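Local atomic coordinates of flavodoxin (Methanosarcina acetivorans C2A, PDB entry 5WID), a protein that binds flavin mononucleotide and probably works as an electron carrier, with the flavin as its redox group. Residues I21-S27 / K131-I137; S56-M62 / S93-L99; A86-W92 / P114-H120. All coordinates share one frame. Numbering follows the deposited sequence.

Interaction 1 of 3, residues I21-S27 / K131-I137; sequences IGNGIES and KRLGIDI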
loop_
_atom_site.group_PDB
_atom_site.type_symbol
_atom_site.label_atom_id
_atom_site.label_comp_id
_atom_site.label_asym_id
_atom_site.label_seq_id
_atom_site.Cartn_x
_atom_site.Cartn_y
_atom_site.Cartn_z
ATOM N N ILE A 21 0.369 -2.130 -8.775
ATOM C CA ILE A 21 1.013 -2.983 -7.772
ATOM C C ILE A 21 0.331 -4.344 -7.739
ATOM O O ILE A 21 0.990 -5.390 -7.738
ATOM C CB ILE A 21 0.985 -2.319 -6.382
ATOM C CG1 ILE A 21 1.875 -1.074 -6.349
ATOM C CG2 ILE A 21 1.440 -3.306 -5.306
ATOM C CD1 ILE A 21 1.609 -0.198 -5.096
ATOM N N GLY A 22 -1.007 -4.344 -7.711
ATOM C CA GLY A 22 -1.736 -5.602 -7.715
ATOM C C GLY A 22 -1.454 -6.440 -8.948
ATOM O O GLY A 22 -1.320 -7.664 -8.858
ATOM N N ASN A 23 -1.355 -5.792 -10.114
ATOM C CA ASN A 23 -1.010 -6.509 -11.337
ATOM C C ASN A 23 0.340 -7.201 -11.197
ATOM O O ASN A 23 0.519 -8.337 -11.658
ATOM C CB ASN A 23 -1.012 -5.529 -12.513
ATOM C CG ASN A 23 -0.614 -6.172 -13.828
ATOM O OD1 ASN A 23 0.549 -6.133 -14.225
ATOM N ND2 ASN A 23 -1.589 -6.739 -14.526
ATOM N N GLY A 24 1.308 -6.525 -10.574
ATOM C CA GLY A 24 2.606 -7.147 -10.367
ATOM C C GLY A 24 2.529 -8.337 -9.425
ATOM O O GLY A 24 3.179 -9.361 -9.651
ATOM N N ILE A 25 1.732 -8.222 -8.357
ATOM C CA ILE A 25 1.563 -9.351 -7.440
ATOM C C ILE A 25 0.909 -10.521 -8.167
ATOM O O ILE A 25 1.360 -11.672 -8.063
ATOM C CB ILE A 25 0.750 -8.933 -6.199
ATOM C CG1 ILE A 25 1.497 -7.879 -5.380
ATOM C CG2 ILE A 25 0.433 -10.146 -5.303
ATOM C CD1 ILE A 25 0.621 -7.197 -4.344
ATOM N N GLU A 26 -0.157 -10.242 -8.931
ATOM C CA GLU A 26 -0.815 -11.291 -9.724
ATOM C C GLU A 26 0.168 -11.997 -10.646
ATOM O O GLU A 26 0.080 -13.217 -10.847
ATOM C CB GLU A 26 -1.939 -10.701 -10.582
ATOM C CG GLU A 26 -3.220 -10.376 -9.863
ATOM C CD GLU A 26 -4.177 -9.546 -10.715
ATOM O OE1 GLU A 26 -3.843 -9.235 -11.884
ATOM O OE2 GLU A 26 -5.261 -9.195 -10.209
ATOM N N SER A 27 1.077 -11.235 -11.262
ATOM C CA SER A 27 1.978 -11.790 -12.264
ATOM C C SER A 27 2.884 -12.874 -11.696
ATOM O O SER A 27 3.453 -13.658 -12.467
ATOM C CB SER A 27 2.819 -10.678 -12.902
ATOM O OG SER A 27 3.901 -10.281 -12.070
ATOM N N LYS A 131 4.253 -1.836 -10.796
ATOM C CA LYS A 131 4.237 -3.276 -11.050
ATOM C C LYS A 131 5.444 -3.973 -10.425
ATOM O O LYS A 131 5.314 -5.072 -9.868
ATOM C CB LYS A 131 4.184 -3.540 -12.557
ATOM C CG LYS A 131 3.997 -5.017 -12.892
ATOM C CD LYS A 131 3.845 -5.253 -14.391
ATOM C CE LYS A 131 3.725 -6.746 -14.687
ATOM N NZ LYS A 131 3.587 -6.986 -16.149
ATOM N N ARG A 132 6.625 -3.358 -10.524
ATOM C CA ARG A 132 7.834 -3.927 -9.927
ATOM C C ARG A 132 7.709 -4.028 -8.408
ATOM O O ARG A 132 8.120 -5.027 -7.817
ATOM C CB ARG A 132 9.046 -3.077 -10.332
ATOM C CG ARG A 132 10.412 -3.396 -9.695
ATOM C CD ARG A 132 10.636 -4.856 -9.356
ATOM N NE ARG A 132 10.824 -5.670 -10.530
ATOM C CZ ARG A 132 11.138 -6.958 -10.491
ATOM N NH1 ARG A 132 11.244 -7.600 -9.337
ATOM N NH2 ARG A 132 11.301 -7.611 -11.617
ATOM N N LEU A 133 7.150 -3.006 -7.752
ATOM C CA LEU A 133 6.912 -3.130 -6.314
ATOM C C LEU A 133 6.011 -4.325 -6.016
ATOM O O LEU A 133 6.258 -5.074 -5.064
ATOM C CB LEU A 133 6.313 -1.830 -5.749
ATOM C CG LEU A 133 5.904 -1.901 -4.271
ATOM C CD1 LEU A 133 7.098 -2.227 -3.357
ATOM C CD2 LEU A 133 5.252 -0.583 -3.844
ATOM N N GLY A 134 4.988 -4.551 -6.848
ATOM C CA GLY A 134 4.108 -5.691 -6.636
ATOM C C GLY A 134 4.812 -7.020 -6.852
ATOM O O GLY A 134 4.628 -7.960 -6.072
ATOM N N ILE A 135 5.642 -7.113 -7.898
ATOM C CA ILE A 135 6.454 -8.318 -8.089
ATOM C C ILE A 135 7.303 -8.572 -6.853
ATOM O O ILE A 135 7.371 -9.701 -6.347
ATOM C CB ILE A 135 7.335 -8.193 -9.350
ATOM C CG1 ILE A 135 6.473 -8.218 -10.618
ATOM C CG2 ILE A 135 8.386 -9.316 -9.385
ATOM C CD1 ILE A 135 7.222 -7.752 -11.881
ATOM N N ASP A 136 7.955 -7.518 -6.342
ATOM C CA ASP A 136 8.801 -7.675 -5.161
ATOM C C ASP A 136 7.991 -8.146 -3.959
ATOM O O ASP A 136 8.459 -8.981 -3.176
ATOM C CB ASP A 136 9.520 -6.363 -4.821
ATOM C CG ASP A 136 10.572 -5.960 -5.850
ATOM O OD1 ASP A 136 10.979 -6.796 -6.694
ATOM O OD2 ASP A 136 10.999 -4.782 -5.799
ATOM N N ILE A 137 6.786 -7.599 -3.775
ATOM C CA ILE A 137 5.929 -8.039 -2.672
ATOM C C ILE A 137 5.613 -9.524 -2.808
ATOM O O ILE A 137 5.700 -10.291 -1.840
ATOM C CB ILE A 137 4.640 -7.202 -2.614
ATOM C CG1 ILE A 137 4.936 -5.757 -2.197
ATOM C CG2 ILE A 137 3.653 -7.829 -1.623
ATOM C CD1 ILE A 137 3.716 -4.827 -2.396
HETATM O O HOH W 1 1.317 -6.126 -16.801
#

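Interaction 2 of 3, residues S56-M62 / S93-L99; sequences STFYYKM and SGEAPIL. With FMN (flavin mononucleotide), chain D.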
loop_
_atom_site.group_PDB
_atom_site.type_symbol
_atom_site.label_atom_id
_atom_site.label_comp_id
_atom_site.label_asym_id
_atom_site.label_seq_id
_atom_site.Cartn_x
_atom_site.Cartn_y
_atom_site.Cartn_z
ATOM N N SER A 56 -2.703 9.556 -1.194
ATOM C CA SER A 56 -2.115 10.794 -1.665
ATOM C C SER A 56 -1.770 11.682 -0.470
ATOM O O SER A 56 -2.098 11.376 0.682
ATOM C CB SER A 56 -3.057 11.506 -2.642
ATOM O OG SER A 56 -4.374 11.577 -2.107
ATOM N N THR A 57 -1.052 12.770 -0.748
ATOM C CA THR A 57 -0.637 13.730 0.267
ATOM C C THR A 57 -1.510 14.971 0.124
ATOM O O THR A 57 -1.546 15.582 -0.948
ATOM C CB THR A 57 0.840 14.108 0.112
ATOM O OG1 THR A 57 1.679 12.948 0.238
ATOM C CG2 THR A 57 1.246 15.158 1.158
ATOM N N PHE A 58 -2.230 15.324 1.184
ATOM C CA PHE A 58 -2.974 16.579 1.250
ATOM C C PHE A 58 -2.475 17.351 2.458
ATOM O O PHE A 58 -2.517 16.832 3.578
ATOM C CB PHE A 58 -4.483 16.342 1.383
ATOM C CG PHE A 58 -5.215 16.261 0.074
ATOM C CD1 PHE A 58 -4.799 15.396 -0.930
ATOM C CD2 PHE A 58 -6.339 17.038 -0.141
ATOM C CE1 PHE A 58 -5.500 15.319 -2.135
ATOM C CE2 PHE A 58 -7.043 16.968 -1.335
ATOM C CZ PHE A 58 -6.631 16.108 -2.332
ATOM N N TYR A 59 -2.024 18.583 2.235
ATOM C CA TYR A 59 -1.504 19.441 3.299
ATOM C C TYR A 59 -0.569 18.656 4.221
ATOM O O TYR A 59 -0.742 18.604 5.441
ATOM C CB TYR A 59 -2.652 20.106 4.069
ATOM C CG TYR A 59 -3.486 20.939 3.141
ATOM C CD1 TYR A 59 -2.967 22.106 2.589
ATOM C CD2 TYR A 59 -4.760 20.534 2.753
ATOM C CE1 TYR A 59 -3.702 22.866 1.698
ATOM C CE2 TYR A 59 -5.511 21.304 1.859
ATOM C CZ TYR A 59 -4.969 22.460 1.335
ATOM O OH TYR A 59 -5.676 23.235 0.437
ATOM N N TYR A 60 0.447 18.049 3.591
ATOM C CA TYR A 60 1.639 17.472 4.220
ATOM C C TYR A 60 1.356 16.202 5.009
ATOM O O TYR A 60 2.222 15.759 5.772
ATOM C CB TYR A 60 2.350 18.511 5.105
ATOM C CG TYR A 60 2.301 19.858 4.434
ATOM C CD1 TYR A 60 2.977 20.068 3.242
ATOM C CD2 TYR A 60 1.510 20.884 4.936
ATOM C CE1 TYR A 60 2.899 21.269 2.585
ATOM C CE2 TYR A 60 1.418 22.091 4.282
ATOM C CZ TYR A 60 2.122 22.277 3.109
ATOM O OH TYR A 60 2.053 23.469 2.444
ATOM N N LYS A 61 0.187 15.586 4.824
ATOM C CA LYS A 61 -0.241 14.435 5.609
ATOM C C LYS A 61 -0.935 13.435 4.693
ATOM O O LYS A 61 -1.350 13.772 3.586
ATOM C CB LYS A 61 -1.218 14.849 6.727
ATOM C CG LYS A 61 -0.616 15.703 7.843
ATOM C CD LYS A 61 0.639 15.045 8.411
ATOM C CE LYS A 61 1.277 15.881 9.520
ATOM N NZ LYS A 61 2.399 15.147 10.176
ATOM N N MET A 62 -1.072 12.195 5.159
ATOM C CA MET A 62 -2.085 11.341 4.546
ATOM C C MET A 62 -3.456 11.889 4.925
ATOM O O MET A 62 -3.611 12.578 5.941
ATOM C CB MET A 62 -1.933 9.882 4.999
ATOM C CG MET A 62 -2.507 9.585 6.387
ATOM S SD MET A 62 -2.000 7.943 6.965
ATOM C CE MET A 62 -0.300 8.240 7.428
ATOM N N SER A 93 5.389 17.903 -1.995
ATOM C CA SER A 93 6.071 17.608 -0.740
ATOM C C SER A 93 6.109 16.116 -0.421
ATOM O O SER A 93 7.135 15.613 0.052
ATOM C CB SER A 93 5.425 18.392 0.415
ATOM O OG SER A 93 4.096 17.975 0.697
ATOM N N GLY A 94 5.020 15.395 -0.657
ATOM C CA GLY A 94 5.076 13.936 -0.702
ATOM C C GLY A 94 5.303 13.203 0.603
ATOM O O GLY A 94 5.922 12.129 0.599
ATOM N N GLU A 95 4.764 13.718 1.710
ATOM C CA GLU A 95 4.998 13.094 3.011
ATOM C C GLU A 95 4.192 11.818 3.225
ATOM O O GLU A 95 4.625 10.961 4.000
ATOM C CB GLU A 95 4.663 14.061 4.156
ATOM C CG GLU A 95 5.623 15.244 4.323
ATOM C CD GLU A 95 5.196 16.459 3.517
ATOM O OE1 GLU A 95 4.327 16.324 2.633
ATOM O OE2 GLU A 95 5.731 17.556 3.765
ATOM N N ALA A 96 3.016 11.677 2.599
ATOM C CA ALA A 96 2.089 10.634 3.045
ATOM C C ALA A 96 2.690 9.235 2.996
ATOM O O ALA A 96 2.543 8.493 3.987
ATOM C CB ALA A 96 0.772 10.704 2.253
ATOM N N PRO A 97 3.352 8.797 1.917
ATOM C CA PRO A 97 3.877 7.419 1.930
ATOM C C PRO A 97 4.975 7.225 2.958
ATOM O O PRO A 97 5.107 6.112 3.492
ATOM C CB PRO A 97 4.379 7.215 0.488
ATOM C CG PRO A 97 3.561 8.203 -0.323
ATOM C CD PRO A 97 3.518 9.413 0.592
ATOM N N ILE A 98 5.751 8.274 3.261
ATOM C CA ILE A 98 6.755 8.188 4.321
ATOM C C ILE A 98 6.077 7.962 5.661
ATOM O O ILE A 98 6.500 7.121 6.465
ATOM C CB ILE A 98 7.608 9.472 4.370
ATOM C CG1 ILE A 98 8.000 9.927 2.970
ATOM C CG2 ILE A 98 8.825 9.268 5.278
ATOM C CD1 ILE A 98 8.823 8.947 2.259
ATOM N N LEU A 99 5.024 8.744 5.925
ATOM C CA LEU A 99 4.290 8.633 7.182
ATOM C C LEU A 99 3.599 7.284 7.310
ATOM O O LEU A 99 3.527 6.718 8.406
ATOM C CB LEU A 99 3.274 9.769 7.276
ATOM C CG LEU A 99 3.974 11.126 7.322
ATOM C CD1 LEU A 99 2.950 12.257 7.166
ATOM C CD2 LEU A 99 4.767 11.281 8.628
HETATM N N1 FMN D . 0.727 17.243 -2.682
HETATM C C2 FMN D . 1.809 17.289 -1.836
HETATM O O2 FMN D . 2.858 16.723 -2.158
HETATM N N3 FMN D . 1.724 17.965 -0.631
HETATM C C4 FMN D . 0.563 18.586 -0.249
HETATM O O4 FMN D . 0.530 19.169 0.845
HETATM C C4A FMN D . -0.534 18.550 -1.114
HETATM N N5 FMN D . -1.716 19.178 -0.780
HETATM C C5A FMN D . -2.792 19.137 -1.646
HETATM C C6 FMN D . -3.971 19.789 -1.286
HETATM C C7 FMN D . -5.062 19.755 -2.140
HETATM C C7M FMN D . -6.326 20.464 -1.728
HETATM C C8 FMN D . -4.978 19.088 -3.360
HETATM C C8M FMN D . -6.155 19.053 -4.295
HETATM C C9 FMN D . -3.795 18.437 -3.726
HETATM C C9A FMN D . -2.704 18.466 -2.863
HETATM N N10 FMN D . -1.524 17.824 -3.202
HETATM C C10 FMN D . -0.445 17.875 -2.337
HETATM C "C1'" FMN D . -1.388 17.113 -4.509
HETATM C "C2'" FMN D . -1.957 15.696 -4.516
HETATM O "O2'" FMN D . -1.304 14.840 -3.594
HETATM C "C3'" FMN D . -1.755 15.160 -5.930
HETATM O "O3'" FMN D . -2.606 15.872 -6.811
HETATM C "C4'" FMN D . -1.990 13.653 -6.070
HETATM O "O4'" FMN D . -1.621 13.291 -7.387
HETATM C "C5'" FMN D . -3.436 13.230 -5.797
HETATM O "O5'" FMN D . -3.479 11.814 -5.868
HETATM P P FMN D . -4.876 11.035 -5.718
HETATM O O1P FMN D . -4.532 9.589 -5.461
HETATM O O2P FMN D . -5.619 11.618 -4.533
HETATM O O3P FMN D . -5.650 11.204 -6.996
#

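Interaction 3 of 3, residues A86-W92 / P114-H120; sequences AFGSYGW and PVLRILH. With FMN (flavin mononucleotide), chain D.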
loop_
_atom_site.group_PDB
_atom_site.type_symbol
_atom_site.label_atom_id
_atom_site.label_comp_id
_atom_site.label_asym_id
_atom_site.label_seq_id
_atom_site.Cartn_x
_atom_site.Cartn_y
_atom_site.Cartn_z
ATOM N N ALA A 86 4.438 0.726 1.341
ATOM C CA ALA A 86 3.817 2.041 1.428
ATOM C C ALA A 86 3.984 2.767 0.101
ATOM O O ALA A 86 5.056 2.695 -0.510
ATOM C CB ALA A 86 4.447 2.866 2.575
ATOM N N PHE A 87 2.938 3.481 -0.338
ATOM C CA PHE A 87 3.001 4.154 -1.631
ATOM C C PHE A 87 2.017 5.317 -1.679
ATOM O O PHE A 87 1.183 5.494 -0.788
ATOM C CB PHE A 87 2.731 3.182 -2.797
ATOM C CG PHE A 87 1.317 2.628 -2.828
ATOM C CD1 PHE A 87 0.967 1.563 -2.018
ATOM C CD2 PHE A 87 0.367 3.149 -3.703
ATOM C CE1 PHE A 87 -0.330 1.030 -2.034
ATOM C CE2 PHE A 87 -0.928 2.633 -3.745
ATOM C CZ PHE A 87 -1.284 1.572 -2.909
ATOM N N GLY A 88 2.123 6.112 -2.749
ATOM C CA GLY A 88 1.130 7.156 -2.982
ATOM C C GLY A 88 1.525 8.167 -4.039
ATOM O O GLY A 88 2.699 8.279 -4.388
ATOM N N SER A 89 0.557 8.927 -4.541
ATOM C CA SER A 89 0.815 10.005 -5.489
ATOM C C SER A 89 0.825 11.333 -4.743
ATOM O O SER A 89 0.179 11.478 -3.704
ATOM C CB SER A 89 -0.252 10.015 -6.589
ATOM O OG SER A 89 -0.081 11.085 -7.502
ATOM N N TYR A 90 1.572 12.302 -5.262
ATOM C CA TYR A 90 1.709 13.573 -4.561
ATOM C C TYR A 90 2.005 14.681 -5.556
ATOM O O TYR A 90 2.297 14.428 -6.723
ATOM C CB TYR A 90 2.801 13.496 -3.485
ATOM C CG TYR A 90 4.225 13.473 -4.018
ATOM C CD1 TYR A 90 4.737 12.347 -4.669
ATOM C CD2 TYR A 90 5.059 14.578 -3.861
ATOM C CE1 TYR A 90 6.044 12.330 -5.144
ATOM C CE2 TYR A 90 6.377 14.560 -4.313
ATOM C CZ TYR A 90 6.856 13.443 -4.962
ATOM O OH TYR A 90 8.156 13.434 -5.429
ATOM N N GLY A 91 1.948 15.927 -5.069
ATOM C CA GLY A 91 2.159 17.076 -5.926
ATOM C C GLY A 91 3.461 17.829 -5.738
ATOM O O GLY A 91 3.945 18.443 -6.694
ATOM N N TRP A 92 4.024 17.849 -4.527
ATOM C CA TRP A 92 5.322 18.506 -4.373
ATOM C C TRP A 92 6.080 18.091 -3.120
ATOM O O TRP A 92 7.306 17.958 -3.170
ATOM C CB TRP A 92 5.181 20.038 -4.407
ATOM C CG TRP A 92 4.502 20.696 -3.241
ATOM C CD1 TRP A 92 5.108 21.300 -2.169
ATOM C CD2 TRP A 92 3.094 20.876 -3.059
ATOM N NE1 TRP A 92 4.157 21.824 -1.321
ATOM C CE2 TRP A 92 2.915 21.582 -1.845
ATOM C CE3 TRP A 92 1.965 20.511 -3.800
ATOM C CZ2 TRP A 92 1.656 21.918 -1.357
ATOM C CZ3 TRP A 92 0.710 20.849 -3.313
ATOM C CH2 TRP A 92 0.566 21.544 -2.100
ATOM N N PRO A 114 11.154 -0.482 -2.103
ATOM C CA PRO A 114 11.096 0.957 -1.840
ATOM C C PRO A 114 9.735 1.417 -1.342
ATOM O O PRO A 114 8.713 0.882 -1.783
ATOM C CB PRO A 114 11.367 1.564 -3.217
ATOM C CG PRO A 114 10.698 0.593 -4.149
ATOM C CD PRO A 114 10.936 -0.782 -3.533
ATOM N N VAL A 115 9.734 2.394 -0.438
ATOM C CA VAL A 115 8.559 3.241 -0.254
ATOM C C VAL A 115 8.407 4.063 -1.526
ATOM O O VAL A 115 9.341 4.761 -1.936
ATOM C CB VAL A 115 8.728 4.127 0.986
ATOM C CG1 VAL A 115 7.605 5.174 1.098
ATOM C CG2 VAL A 115 8.816 3.263 2.245
ATOM N N LEU A 116 7.249 3.963 -2.182
ATOM C CA LEU A 116 7.107 4.413 -3.565
ATOM C C LEU A 116 6.151 5.596 -3.655
ATOM O O LEU A 116 4.949 5.437 -3.456
ATOM C CB LEU A 116 6.613 3.267 -4.452
ATOM C CG LEU A 116 6.456 3.606 -5.941
ATOM C CD1 LEU A 116 7.762 4.133 -6.548
ATOM C CD2 LEU A 116 5.960 2.374 -6.705
ATOM N N ARG A 117 6.667 6.776 -3.994
ATOM C CA ARG A 117 5.802 7.916 -4.263
ATOM C C ARG A 117 6.040 8.405 -5.687
ATOM O O ARG A 117 7.150 8.311 -6.218
ATOM C CB ARG A 117 6.020 9.052 -3.246
ATOM C CG ARG A 117 7.422 9.555 -3.193
ATOM C CD ARG A 117 7.593 10.655 -2.141
ATOM N NE ARG A 117 8.972 11.126 -2.145
ATOM C CZ ARG A 117 9.514 11.858 -1.184
ATOM N NH1 ARG A 117 8.788 12.222 -0.123
ATOM N NH2 ARG A 117 10.785 12.224 -1.281
ATOM N N ILE A 118 4.980 8.904 -6.315
ATOM C CA ILE A 118 5.003 9.284 -7.725
ATOM C C ILE A 118 4.299 10.623 -7.890
ATOM O O ILE A 118 3.149 10.775 -7.469
ATOM C CB ILE A 118 4.312 8.228 -8.609
ATOM C CG1 ILE A 118 5.073 6.898 -8.553
ATOM C CG2 ILE A 118 4.243 8.714 -10.067
ATOM C CD1 ILE A 118 6.363 6.933 -9.329
ATOM N N LEU A 119 4.962 11.570 -8.554
ATOM C CA LEU A 119 4.369 12.882 -8.792
ATOM C C LEU A 119 3.198 12.814 -9.769
ATOM O O LEU A 119 3.305 12.220 -10.846
ATOM C CB LEU A 119 5.433 13.842 -9.333
ATOM C CG LEU A 119 6.377 14.450 -8.308
ATOM C CD1 LEU A 119 7.618 14.961 -9.020
ATOM C CD2 LEU A 119 5.670 15.582 -7.564
ATOM N N HIS A 120 2.085 13.434 -9.389
ATOM C CA HIS A 120 0.929 13.718 -10.267
ATOM C C HIS A 120 0.408 12.408 -10.872
ATOM O O HIS A 120 0.362 11.370 -10.192
ATOM C CB HIS A 120 1.318 14.762 -11.297
ATOM C CG HIS A 120 1.962 15.978 -10.715
ATOM N ND1 HIS A 120 1.357 16.746 -9.744
ATOM C CD2 HIS A 120 3.159 16.560 -10.968
ATOM C CE1 HIS A 120 2.151 17.755 -9.428
ATOM N NE2 HIS A 120 3.252 17.662 -10.152
HETATM N N1 FMN D . 0.727 17.243 -2.682
HETATM C C2 FMN D . 1.809 17.289 -1.836
HETATM O O2 FMN D . 2.858 16.723 -2.158
HETATM N N3 FMN D . 1.724 17.965 -0.631
HETATM C C4 FMN D . 0.563 18.586 -0.249
HETATM O O4 FMN D . 0.530 19.169 0.845
HETATM C C4A FMN D . -0.534 18.550 -1.114
HETATM N N5 FMN D . -1.716 19.178 -0.780
HETATM C C5A FMN D . -2.792 19.137 -1.646
HETATM C C6 FMN D . -3.971 19.789 -1.286
HETATM C C7 FMN D . -5.062 19.755 -2.140
HETATM C C7M FMN D . -6.326 20.464 -1.728
HETATM C C8 FMN D . -4.978 19.088 -3.360
HETATM C C8M FMN D . -6.155 19.053 -4.295
HETATM C C9 FMN D . -3.795 18.437 -3.726
HETATM C C9A FMN D . -2.704 18.466 -2.863
HETATM N N10 FMN D . -1.524 17.824 -3.202
HETATM C C10 FMN D . -0.445 17.875 -2.337
HETATM C "C1'" FMN D . -1.388 17.113 -4.509
HETATM C "C2'" FMN D . -1.957 15.696 -4.516
HETATM O "O2'" FMN D . -1.304 14.840 -3.594
HETATM C "C3'" FMN D . -1.755 15.160 -5.930
HETATM O "O3'" FMN D . -2.606 15.872 -6.811
HETATM C "C4'" FMN D . -1.990 13.653 -6.070
HETATM O "O4'" FMN D . -1.621 13.291 -7.387
HETATM C "C5'" FMN D . -3.436 13.230 -5.797
HETATM O "O5'" FMN D . -3.479 11.814 -5.868
HETATM P P FMN D . -4.876 11.035 -5.718
HETATM O O1P FMN D . -4.532 9.589 -5.461
HETATM O O2P FMN D . -5.619 11.618 -4.533
HETATM O O3P FMN D . -5.650 11.204 -6.996
HETATM O O HOH W 2 7.124 0.034 0.509
#

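Interaction 1 of 3, residues I21-S27 / K131-I137
I21 lies along the side of helix 124-143, its CD1 touching CD2 of L133 at 3.9 Å and its CG2 meeting CD1 of I137 at 4.0 Å. One turn later I25 carries the same apolar seam forward, with its CD1 4.1 Å from CG2 of I137. What lets these side chains interlock so closely is the pair of glycines at the crossing. The axes of the two helical segments approach to 6.3 Å at a crossing angle of -42°, so near that the backbones themselves touch: C of G24 is 3.7 Å from C of G134. A CB on G24 would fall 2.0 Å from O of K131, and one on G134 would fall 1.9 Å from O of I21. The space is used instead by two reciprocal CA-H...O contacts, G134 CA to I21 O at 3.3 Å and G24 CA to K131 O at 3.4 Å. In the flavodoxin fold, an alpha/beta/alpha sandwich, helices 13-27 and 124-143 lie side by side on one face of the central parallel sheet; here I21 and I25 also rest on V5, and L133 on L116. Away from the sheet the chemistry turns polar. The long, fully extended side chain of K131 runs past N23, bringing its CE to 3.3 Å from N23 OD1, and a water links N23 OD1 (2.7 Å) with K131 NZ (2.5 Å). S27 folds back so that its OG donates to O of G24 at 2.7 Å, while the same OG packs 3.6 Å from CG1 of I135.

Interaction 2 of 3, residues S56-M62 / S93-L99
Three residues, A96, L99 and T57, have the most surface covered in this contact. T57 supplies its hydrogen bond: the backbone N of A96, on helix 96-106, donates to T57 OG1 at 3.0 Å and 157°. Beside this bond A96 CB packs 3.1 Å from T57 OG1, 3.3 Å from O of S56 and 3.9 Å from CB of M62. A turn further along the helix, L99 covers the outer part of the hairpin; its CB meets CE of M62 at 3.9 Å and its CD1 reaches CD of K61 at 3.8 Å. The hairpin itself closes through a type I' turn from F58 to K61, with Y59 and Y60 at positive phi. These two loops, held together, grip the flavin. N of Y60 donates to FMN O4 (3.0 Å), whereas N of S93 and N of G94 both donate to FMN O2 (2.8 and 2.9 Å). S93 OG accepts from FMN N3 at 2.7 Å and itself donates a hydrogen bond to E95 OE1 at 2.6 Å. Farther down the cofactor, S56 OG donates to phosphate oxygen O2P at 2.7 Å. Backbone-rich recognition of the isoalloxazine by two loops at the C-terminal end of a parallel sheet is typical of the flavodoxin FMN site.

Interaction 3 of 3, residues A86-W92 / P114-H120
S89 OG sits in a polar relay, accepting from FMN O4' at 2.7 Å and donating to O of H120, also at 2.7 Å. Backbone bonds then register the parallel strands: H120 N to Y90 O (2.9 Å), Y90 N to I118 O (3.1 Å), I118 N to G88 O (3.1 Å), G88 N to L116 O (3.0 Å) and L116 N to A86 O (3.0 Å). Where pairing ends, a water joins A86 N to P114 O. Past the strand, N of W92 donates to FMN O2 at 2.9 Å and N of G91 to FMN N1 at 3.0 Å; a CB on G91 would strike the cofactor's C1'. Packing centres on the Y90 ring, which is held between L119 CD2, 3.7 Å from its centroid, and R117 CD, 4.2 Å from it on the opposite face, both as CH-pi contacts. The guanidinium of R117 bonds instead to O of G94. Beside S89, on the other face of the sheet, CB of F87 meets CB of L116 at 4.2 Å. Strands 83-90 and 110-119, joined through helix 96-106, form a beta-alpha-beta crossover whose C-terminal edge carries the flavin, as expected of a flavodoxin.

The three contacts illustrate how chemistry follows position in an alpha/beta fold. Interaction 1 is the buried one, a helix pair on a face of the sheet, built from glycines and apolar side chains and lying on the far side of the chain's centre from interaction 2. Interactions 2 and 3 are partly buried and touch FMN; backbone hydrogen bonds hold interaction 3, whereas interaction 2 has a single hydrogen bond between its segments and spends most polar groups on FMN. Helix 96-106 of interaction 2 connects the two strands of interaction 3, and they meet where R117 NH1 lies 3.0 Å from G94 O. Interaction 3 also reaches interaction 1, through I21 CD1 and F87 CD1 at 3.6 Å.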